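Local coordinates for protein lectin (Polyandrocarpa misakiensis, PDB 1TLG) that binds galactose in a calcium-dependent manner and has a role in the organism's defense against microorganisms, at residues 82-87 / 101-106. Sequence-based numbering, arbitrary orientation.
With CA (calcium ion), chain D; GAL (beta-D-galactopyranose), chain C.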
loop_
_atom_site.group_PDB
_atom_site.type_symbol
_atom_site.label_atom_id
_atom_site.label_comp_id
_atom_site.label_asym_id
_atom_site.label_seq_id
_atom_site.Cartn_x
_atom_site.Cartn_y
_atom_site.Cartn_z
ATOM N N TRP A 82 -18.112 0.975 9.353
ATOM C CA TRP A 82 -17.939 1.423 10.712
ATOM C C TRP A 82 -17.666 0.287 11.703
ATOM O O TRP A 82 -18.286 -0.774 11.683
ATOM C CB TRP A 82 -19.135 2.238 11.234
ATOM C CG TRP A 82 -19.395 3.588 10.651
ATOM C CD1 TRP A 82 -20.354 3.894 9.730
ATOM C CD2 TRP A 82 -18.715 4.823 10.928
ATOM N NE1 TRP A 82 -20.305 5.227 9.409
ATOM C CE2 TRP A 82 -19.308 5.822 10.135
ATOM C CE3 TRP A 82 -17.655 5.180 11.760
ATOM C CZ2 TRP A 82 -18.891 7.154 10.157
ATOM C CZ3 TRP A 82 -17.234 6.495 11.780
ATOM C CH2 TRP A 82 -17.852 7.472 10.991
ATOM N N SER A 83 -16.747 0.563 12.631
ATOM C CA SER A 83 -16.476 -0.371 13.710
ATOM C C SER A 83 -17.807 -0.497 14.478
ATOM O O SER A 83 -18.686 0.362 14.367
ATOM C CB SER A 83 -15.425 0.104 14.701
ATOM O OG SER A 83 -14.205 0.557 14.167
ATOM N N PRO A 84 -17.926 -1.555 15.260
ATOM C CA PRO A 84 -19.087 -1.780 16.095
ATOM C C PRO A 84 -19.307 -0.604 17.041
ATOM O O PRO A 84 -18.367 -0.120 17.673
ATOM C CB PRO A 84 -18.756 -3.042 16.881
ATOM C CG PRO A 84 -17.684 -3.719 16.093
ATOM C CD PRO A 84 -16.902 -2.613 15.434
ATOM N N ASN A 85 -20.551 -0.150 17.118
ATOM C CA ASN A 85 -20.933 0.939 18.005
ATOM C C ASN A 85 -20.257 2.265 17.672
ATOM O O ASN A 85 -19.989 3.052 18.590
ATOM C CB ASN A 85 -20.650 0.585 19.467
ATOM C CG ASN A 85 -21.352 -0.654 19.971
ATOM O OD1 ASN A 85 -20.775 -1.524 20.629
ATOM N ND2 ASN A 85 -22.648 -0.778 19.699
ATOM N N GLU A 86 -20.005 2.536 16.394
ATOM C CA GLU A 86 -19.421 3.824 15.991
ATOM C C GLU A 86 -20.212 4.214 14.747
ATOM O O GLU A 86 -20.726 3.309 14.080
ATOM C CB GLU A 86 -17.929 3.669 15.741
ATOM C CG GLU A 86 -17.100 3.142 16.899
ATOM C CD GLU A 86 -16.950 4.129 18.040
ATOM O OE1 GLU A 86 -17.067 5.362 17.852
ATOM O OE2 GLU A 86 -16.679 3.659 19.167
ATOM N N PRO A 87 -20.346 5.479 14.419
ATOM C CA PRO A 87 -19.775 6.573 15.177
ATOM C C PRO A 87 -20.497 6.817 16.493
ATOM O O PRO A 87 -21.700 6.557 16.575
ATOM C CB PRO A 87 -19.956 7.768 14.247
ATOM C CG PRO A 87 -21.178 7.445 13.461
ATOM C CD PRO A 87 -21.122 5.958 13.244
ATOM N N SER A 101 -7.412 0.445 14.886
ATOM C CA SER A 101 -6.753 -0.822 15.100
ATOM C C SER A 101 -7.561 -1.736 16.006
ATOM O O SER A 101 -7.450 -2.960 15.902
ATOM C CB SER A 101 -5.332 -0.637 15.638
ATOM O OG SER A 101 -5.261 0.008 16.897
ATOM N N LYS A 102 -8.415 -1.164 16.867
ATOM C CA LYS A 102 -9.208 -2.028 17.739
ATOM C C LYS A 102 -10.017 -3.036 16.923
ATOM O O LYS A 102 -10.149 -4.207 17.299
ATOM C CB LYS A 102 -10.146 -1.270 18.675
ATOM C CG LYS A 102 -10.856 -2.232 19.627
ATOM C CD LYS A 102 -11.642 -1.511 20.712
ATOM C CE LYS A 102 -12.532 -2.511 21.444
ATOM N NZ LYS A 102 -12.923 -2.024 22.802
ATOM N N TYR A 103 -10.584 -2.575 15.823
ATOM C CA TYR A 103 -11.389 -3.424 14.963
ATOM C C TYR A 103 -10.929 -3.444 13.504
ATOM O O TYR A 103 -11.507 -4.222 12.741
ATOM C CB TYR A 103 -12.831 -2.906 14.918
ATOM C CG TYR A 103 -13.522 -2.911 16.262
ATOM C CD1 TYR A 103 -14.096 -4.072 16.766
ATOM C CD2 TYR A 103 -13.596 -1.748 17.013
ATOM C CE1 TYR A 103 -14.741 -4.067 17.991
ATOM C CE2 TYR A 103 -14.243 -1.733 18.239
ATOM C CZ TYR A 103 -14.816 -2.894 18.717
ATOM O OH TYR A 103 -15.452 -2.891 19.936
ATOM N N ASN A 104 -9.988 -2.587 13.159
ATOM C CA ASN A 104 -9.539 -2.485 11.772
ATOM C C ASN A 104 -10.752 -2.100 10.924
ATOM O O ASN A 104 -10.961 -2.573 9.812
ATOM C CB ASN A 104 -8.857 -3.736 11.243
ATOM C CG ASN A 104 -8.024 -3.473 10.007
ATOM O OD1 ASN A 104 -8.032 -4.253 9.039
ATOM N ND2 ASN A 104 -7.303 -2.359 10.014
ATOM N N LEU A 105 -11.565 -1.229 11.514
ATOM C CA LEU A 105 -12.772 -0.701 10.904
ATOM C C LEU A 105 -12.866 0.800 11.194
ATOM O O LEU A 105 -12.124 1.306 12.051
ATOM C CB LEU A 105 -14.033 -1.449 11.337
ATOM C CG LEU A 105 -14.285 -2.828 10.716
ATOM C CD1 LEU A 105 -15.627 -3.394 11.174
ATOM C CD2 LEU A 105 -14.267 -2.830 9.193
ATOM N N LEU A 106 -13.733 1.507 10.474
ATOM C CA LEU A 106 -13.827 2.954 10.615
ATOM C C LEU A 106 -14.317 3.413 11.977
ATOM O O LEU A 106 -15.093 2.729 12.643
ATOM C CB LEU A 106 -14.705 3.573 9.529
ATOM C CG LEU A 106 -14.251 3.359 8.084
ATOM C CD1 LEU A 106 -15.166 4.148 7.153
ATOM C CD2 LEU A 106 -12.792 3.745 7.870
HETATM CA CA CA D . -15.658 7.001 17.950
HETATM C C1 GAL C . -12.828 6.438 22.420
HETATM C C2 GAL C . -14.222 6.542 21.797
HETATM C C3 GAL C . -14.363 5.509 20.698
HETATM C C4 GAL C . -13.195 5.560 19.664
HETATM C C5 GAL C . -11.844 5.506 20.413
HETATM C C6 GAL C . -10.581 5.610 19.537
HETATM O O1 GAL C . -12.665 7.466 23.329
HETATM O O2 GAL C . -15.201 6.243 22.797
HETATM O O3 GAL C . -15.568 5.757 20.067
HETATM O O4 GAL C . -13.380 6.697 18.877
HETATM O O5 GAL C . -11.810 6.555 21.418
HETATM O O6 GAL C . -9.426 5.415 20.339
#
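Pro84 sets CD over the centre of one face of the Tyr103 ring, 3.4 Å from the centroid and 12° off the normal, a CH-pi contact; CG of Lys102 lies against the opposite face, toward the rim. Beside the proline, CB of Ser83 approaches CD2 of Tyr103 to 3.5 Å. Ser83 N donates to Leu106 O at 2.7 Å, nearly straight (168°) and in the carbonyl plane, whereas Ser83 OG, held beside its own backbone N by chi1 of -51°, donates to that oxygen at 2.8 Å from above the plane. A single beta bridge pairs Trp82 with Leu106, and CE3 of Trp82 packs 4.0 Å from Leu106 CB, while CD of Pro87 sits over the centre of the indole. A type II turn from Ser83 to Glu86, followed by a cis peptide bond before Pro87, leads to the sugar site of the C-type lectin fold: Glu86 OE1, hydrogen-bonded to Ser88 OG, binds the calcium ion at 2.2 Å; galactose O3 and O4, Asn89, Asp107 and Asp108 are further ligands. The contact thus fastens the long loop between strands 68-69 and 96-100 to the turn after strand 96-100 and the start of strand 105-109, with Trp82 touching Val97.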